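PDB 3CP3: pyridoxamine 5'-phosphate oxidase family protein from Corynebacterium diphtheriae NCTC 13129, which is of unknown function but, as a member of the pyridoxamine 5'-phosphate oxidase family, probably binds a flavin such as FMN. Local coordinates for residues L24-H35 with L73-R83. Numbering follows the deposited sequence.
With ACY (acetic acid), chain B.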
loop_
_atom_site.group_PDB
_atom_site.type_symbol
_atom_site.label_atom_id
_atom_site.label_comp_id
_atom_site.label_asym_id
_atom_site.label_seq_id
_atom_site.Cartn_x
_atom_site.Cartn_y
_atom_site.Cartn_z
ATOM N N LEU A 24 6.974 -12.322 2.932
ATOM C CA LEU A 24 7.324 -11.178 2.052
ATOM C C LEU A 24 8.179 -11.645 0.849
ATOM O O LEU A 24 7.930 -11.229 -0.307
ATOM C CB LEU A 24 8.052 -10.115 2.899
ATOM C CG LEU A 24 8.529 -8.838 2.176
ATOM C CD1 LEU A 24 8.136 -7.569 2.952
ATOM C CD2 LEU A 24 10.006 -8.928 2.059
ATOM N N SER A 25 9.153 -12.509 1.150
ATOM C CA SER A 25 10.050 -13.178 0.201
ATOM C C SER A 25 9.360 -14.011 -0.891
ATOM O O SER A 25 9.956 -14.261 -1.949
ATOM C CB SER A 25 10.977 -14.127 0.968
ATOM O OG SER A 25 10.384 -15.415 1.067
ATOM N N SER A 26 8.118 -14.450 -0.632
ATOM C CA SER A 26 7.384 -15.259 -1.568
ATOM C C SER A 26 6.683 -14.401 -2.628
ATOM O O SER A 26 6.118 -14.937 -3.537
ATOM C CB SER A 26 6.327 -16.104 -0.872
ATOM O OG SER A 26 5.283 -15.276 -0.379
ATOM N N GLU A 27 6.662 -13.087 -2.483
ATOM C CA GLU A 27 6.007 -12.252 -3.475
ATOM C C GLU A 27 7.138 -11.533 -4.228
ATOM O O GLU A 27 8.250 -11.421 -3.730
ATOM C CB GLU A 27 5.169 -11.195 -2.755
ATOM C CG GLU A 27 3.981 -11.794 -1.971
ATOM C CD GLU A 27 2.856 -12.150 -2.899
ATOM O OE1 GLU A 27 2.683 -11.419 -3.917
ATOM O OE2 GLU A 27 2.156 -13.139 -2.646
ATOM N N SER A 28 6.857 -11.050 -5.430
ATOM C CA SER A 28 7.861 -10.251 -6.138
ATOM C C SER A 28 7.409 -8.811 -6.392
ATOM O O SER A 28 8.207 -8.010 -6.882
ATOM C CB SER A 28 8.233 -10.915 -7.482
ATOM O OG SER A 28 7.081 -10.956 -8.292
ATOM N N VAL A 29 6.166 -8.492 -6.043
ATOM C CA VAL A 29 5.641 -7.119 -6.120
ATOM C C VAL A 29 5.301 -6.604 -4.738
ATOM O O VAL A 29 4.601 -7.278 -3.990
ATOM C CB VAL A 29 4.380 -7.018 -7.022
ATOM C CG1 VAL A 29 3.828 -5.595 -7.073
ATOM C CG2 VAL A 29 4.730 -7.491 -8.425
ATOM N N GLY A 30 5.799 -5.404 -4.412
ATOM C CA GLY A 30 5.461 -4.743 -3.128
ATOM C C GLY A 30 5.159 -3.269 -3.335
ATOM O O GLY A 30 5.294 -2.747 -4.466
ATOM N N ARG A 31 4.765 -2.575 -2.279
ATOM C CA ARG A 31 4.386 -1.173 -2.395
ATOM C C ARG A 31 5.267 -0.321 -1.540
ATOM O O ARG A 31 5.457 -0.597 -0.349
ATOM C CB ARG A 31 2.941 -1.015 -1.894
ATOM C CG ARG A 31 2.002 -1.848 -2.789
ATOM C CD ARG A 31 0.726 -2.201 -2.193
ATOM N NE ARG A 31 0.146 -3.156 -3.124
ATOM C CZ ARG A 31 0.233 -4.458 -2.940
ATOM N NH1 ARG A 31 0.763 -4.946 -1.786
ATOM N NH2 ARG A 31 -0.283 -5.253 -3.861
ATOM N N LEU A 32 5.800 0.747 -2.132
ATOM C CA LEU A 32 6.603 1.647 -1.372
ATOM C C LEU A 32 5.747 2.835 -0.943
ATOM O O LEU A 32 5.098 3.479 -1.777
ATOM C CB LEU A 32 7.775 2.129 -2.235
ATOM C CG LEU A 32 8.824 2.912 -1.454
ATOM C CD1 LEU A 32 9.741 2.042 -0.587
ATOM C CD2 LEU A 32 9.652 3.708 -2.444
ATOM N N VAL A 33 5.803 3.187 0.354
ATOM C CA VAL A 33 5.101 4.360 0.746
ATOM C C VAL A 33 6.120 5.432 1.040
ATOM O O VAL A 33 7.000 5.245 1.907
ATOM C CB VAL A 33 4.231 4.116 2.010
ATOM C CG1 VAL A 33 3.513 5.378 2.378
ATOM C CG2 VAL A 33 3.227 2.965 1.728
ATOM N N VAL A 34 5.944 6.565 0.374
ATOM C CA VAL A 34 6.882 7.658 0.490
ATOM C C VAL A 34 6.184 8.910 0.922
ATOM O O VAL A 34 4.943 9.008 0.880
ATOM C CB VAL A 34 7.585 7.969 -0.855
ATOM C CG1 VAL A 34 8.328 6.736 -1.360
ATOM C CG2 VAL A 34 6.555 8.417 -1.897
ATOM N N HIS A 35 6.991 9.846 1.387
ATOM C CA HIS A 35 6.464 11.112 1.789
ATOM C C HIS A 35 7.424 12.211 1.699
ATOM O O HIS A 35 8.627 12.027 1.949
ATOM C CB HIS A 35 5.839 11.082 3.196
ATOM C CG HIS A 35 6.805 10.901 4.325
ATOM N ND1 HIS A 35 7.422 9.693 4.586
ATOM C CD2 HIS A 35 7.167 11.728 5.324
ATOM C CE1 HIS A 35 8.158 9.802 5.676
ATOM N NE2 HIS A 35 8.043 11.034 6.126
ATOM N N LEU A 73 12.134 13.177 -1.646
ATOM C CA LEU A 73 11.305 12.377 -0.736
ATOM C C LEU A 73 12.156 12.044 0.496
ATOM O O LEU A 73 13.365 11.937 0.427
ATOM C CB LEU A 73 10.794 11.107 -1.392
ATOM C CG LEU A 73 10.079 11.238 -2.765
ATOM C CD1 LEU A 73 9.842 9.854 -3.353
ATOM C CD2 LEU A 73 8.782 11.945 -2.585
ATOM N N ASN A 74 11.525 11.977 1.636
ATOM C CA ASN A 74 12.243 11.534 2.801
ATOM C C ASN A 74 12.875 10.137 2.500
ATOM O O ASN A 74 12.282 9.328 1.795
ATOM C CB ASN A 74 11.229 11.468 3.906
ATOM C CG ASN A 74 11.823 11.580 5.254
ATOM O OD1 ASN A 74 12.648 10.775 5.639
ATOM N ND2 ASN A 74 11.309 12.503 6.041
ATOM N N SER A 75 14.045 9.849 3.055
ATOM C CA SER A 75 14.584 8.486 2.924
ATOM C C SER A 75 13.771 7.493 3.747
ATOM O O SER A 75 13.800 6.271 3.500
ATOM C CB SER A 75 16.091 8.465 3.303
ATOM O OG SER A 75 16.243 8.611 4.726
ATOM N N ASP A 76 12.954 8.008 4.679
ATOM C CA ASP A 76 12.141 7.176 5.561
ATOM C C ASP A 76 10.880 6.725 4.808
ATOM O O ASP A 76 10.103 7.557 4.288
ATOM C CB ASP A 76 11.759 8.005 6.838
ATOM C CG ASP A 76 10.901 7.232 7.841
ATOM O OD1 ASP A 76 11.126 6.028 8.112
ATOM O OD2 ASP A 76 10.001 7.885 8.419
ATOM N N VAL A 77 10.708 5.404 4.731
ATOM C CA VAL A 77 9.681 4.793 3.877
ATOM C C VAL A 77 9.014 3.644 4.615
ATOM O O VAL A 77 9.523 3.154 5.653
ATOM C CB VAL A 77 10.259 4.214 2.515
ATOM C CG1 VAL A 77 10.797 5.333 1.605
ATOM C CG2 VAL A 77 11.361 3.124 2.724
ATOM N N LEU A 78 7.886 3.179 4.076
ATOM C CA LEU A 78 7.404 1.872 4.430
ATOM C C LEU A 78 7.414 1.050 3.185
ATOM O O LEU A 78 7.297 1.597 2.084
ATOM C CB LEU A 78 5.909 1.926 4.849
ATOM C CG LEU A 78 5.444 2.842 5.923
ATOM C CD1 LEU A 78 3.904 2.653 6.042
ATOM C CD2 LEU A 78 6.194 2.541 7.258
ATOM N N PHE A 79 7.510 -0.252 3.349
ATOM C CA PHE A 79 7.390 -1.191 2.245
ATOM C C PHE A 79 6.436 -2.288 2.662
ATOM O O PHE A 79 6.593 -2.905 3.756
ATOM C CB PHE A 79 8.776 -1.749 1.835
ATOM C CG PHE A 79 8.753 -2.503 0.520
ATOM C CD1 PHE A 79 8.740 -1.816 -0.681
ATOM C CD2 PHE A 79 8.687 -3.891 0.482
ATOM C CE1 PHE A 79 8.689 -2.515 -1.897
ATOM C CE2 PHE A 79 8.622 -4.575 -0.724
ATOM C CZ PHE A 79 8.619 -3.879 -1.899
ATOM N N GLU A 80 5.447 -2.563 1.816
ATOM C CA GLU A 80 4.380 -3.435 2.170
ATOM C C GLU A 80 4.116 -4.489 1.101
ATOM O O GLU A 80 4.128 -4.218 -0.113
ATOM C CB GLU A 80 3.062 -2.635 2.484
ATOM C CG GLU A 80 1.938 -3.483 3.122
ATOM C CD GLU A 80 0.913 -3.988 2.117
ATOM O OE1 GLU A 80 1.104 -3.748 0.869
ATOM O OE2 GLU A 80 -0.150 -4.472 2.581
ATOM N N VAL A 81 3.859 -5.695 1.589
ATOM C CA VAL A 81 3.381 -6.813 0.775
ATOM C C VAL A 81 2.125 -7.354 1.471
ATOM O O VAL A 81 2.019 -7.331 2.717
ATOM C CB VAL A 81 4.530 -7.858 0.644
ATOM C CG1 VAL A 81 4.055 -9.096 -0.041
ATOM C CG2 VAL A 81 5.747 -7.275 -0.069
ATOM N N ASP A 82 1.106 -7.794 0.713
ATOM C CA ASP A 82 -0.046 -8.469 1.297
ATOM C C ASP A 82 -0.629 -9.576 0.407
ATOM O O ASP A 82 -0.106 -9.790 -0.705
ATOM C CB ASP A 82 -1.193 -7.555 1.889
ATOM C CG ASP A 82 -1.911 -6.613 0.830
ATOM O OD1 ASP A 82 -2.932 -6.993 0.171
ATOM O OD2 ASP A 82 -1.556 -5.442 0.807
ATOM N N ARG A 83 -1.636 -10.259 0.978
ATOM C CA ARG A 83 -2.550 -11.259 0.330
ATOM C C ARG A 83 -3.799 -11.492 1.131
ATOM O O ARG A 83 -3.778 -11.996 2.275
ATOM C CB ARG A 83 -1.867 -12.578 0.058
ATOM C CG ARG A 83 -0.806 -12.491 -1.011
ATOM C CD ARG A 83 -1.409 -12.333 -2.427
ATOM N NE ARG A 83 -0.386 -12.467 -3.463
ATOM C CZ ARG A 83 -0.596 -12.374 -4.770
ATOM N NH1 ARG A 83 -1.828 -12.144 -5.261
ATOM N NH2 ARG A 83 0.436 -12.543 -5.600
HETATM C C ACY B . 1.465 -8.228 -3.324
HETATM O O ACY B . 2.402 -7.730 -2.660
HETATM O OXT ACY B . 1.638 -8.996 -4.303
HETATM C CH3 ACY B . 0.035 -7.904 -2.920
HETATM O O HOH W 1 9.618 8.734 1.989
#
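R31 NH1 is gripped by several groups: it donates to E80 OE1 at 2.9 Å, with E80 OE1 met on its syn side and lying 18° out of the R31 guanidinium plane, and weakly to an oxygen of a bound acetic acid. D82 OD2 lies 3.5 Å from R31 NH1, well off that plane, so this pair is electrostatic. R31 NE also bridges to D82 OD2 of the second subunit, and reciprocally, which places the network at the interface. The strands 29-35 and 76-83 run antiparallel, pairing R31 with E80 and V33 with L78 as hydrogen-bonded pairs, and V33 N to L78 O is nearly straight (175°). They belong to the antiparallel sheet expected of a split-barrel FMN-binding fold. On the face opposite R31, F79 CZ sits 3.5 Å from G30 CA, and L32 CD1 lies at the ring's edge; F47 adds an edge-to-face ring. Past the salt-bridge network, R83 NE meets E27 OE2 in the guanidinium plane at 2.8 Å. At the other end, N74 CB makes a CH-pi contact over one face of the H35 ring, 4.0 Å from its centroid, while N74 N donates to H35 O and N74 OD1 closes an Asx turn with D76 N.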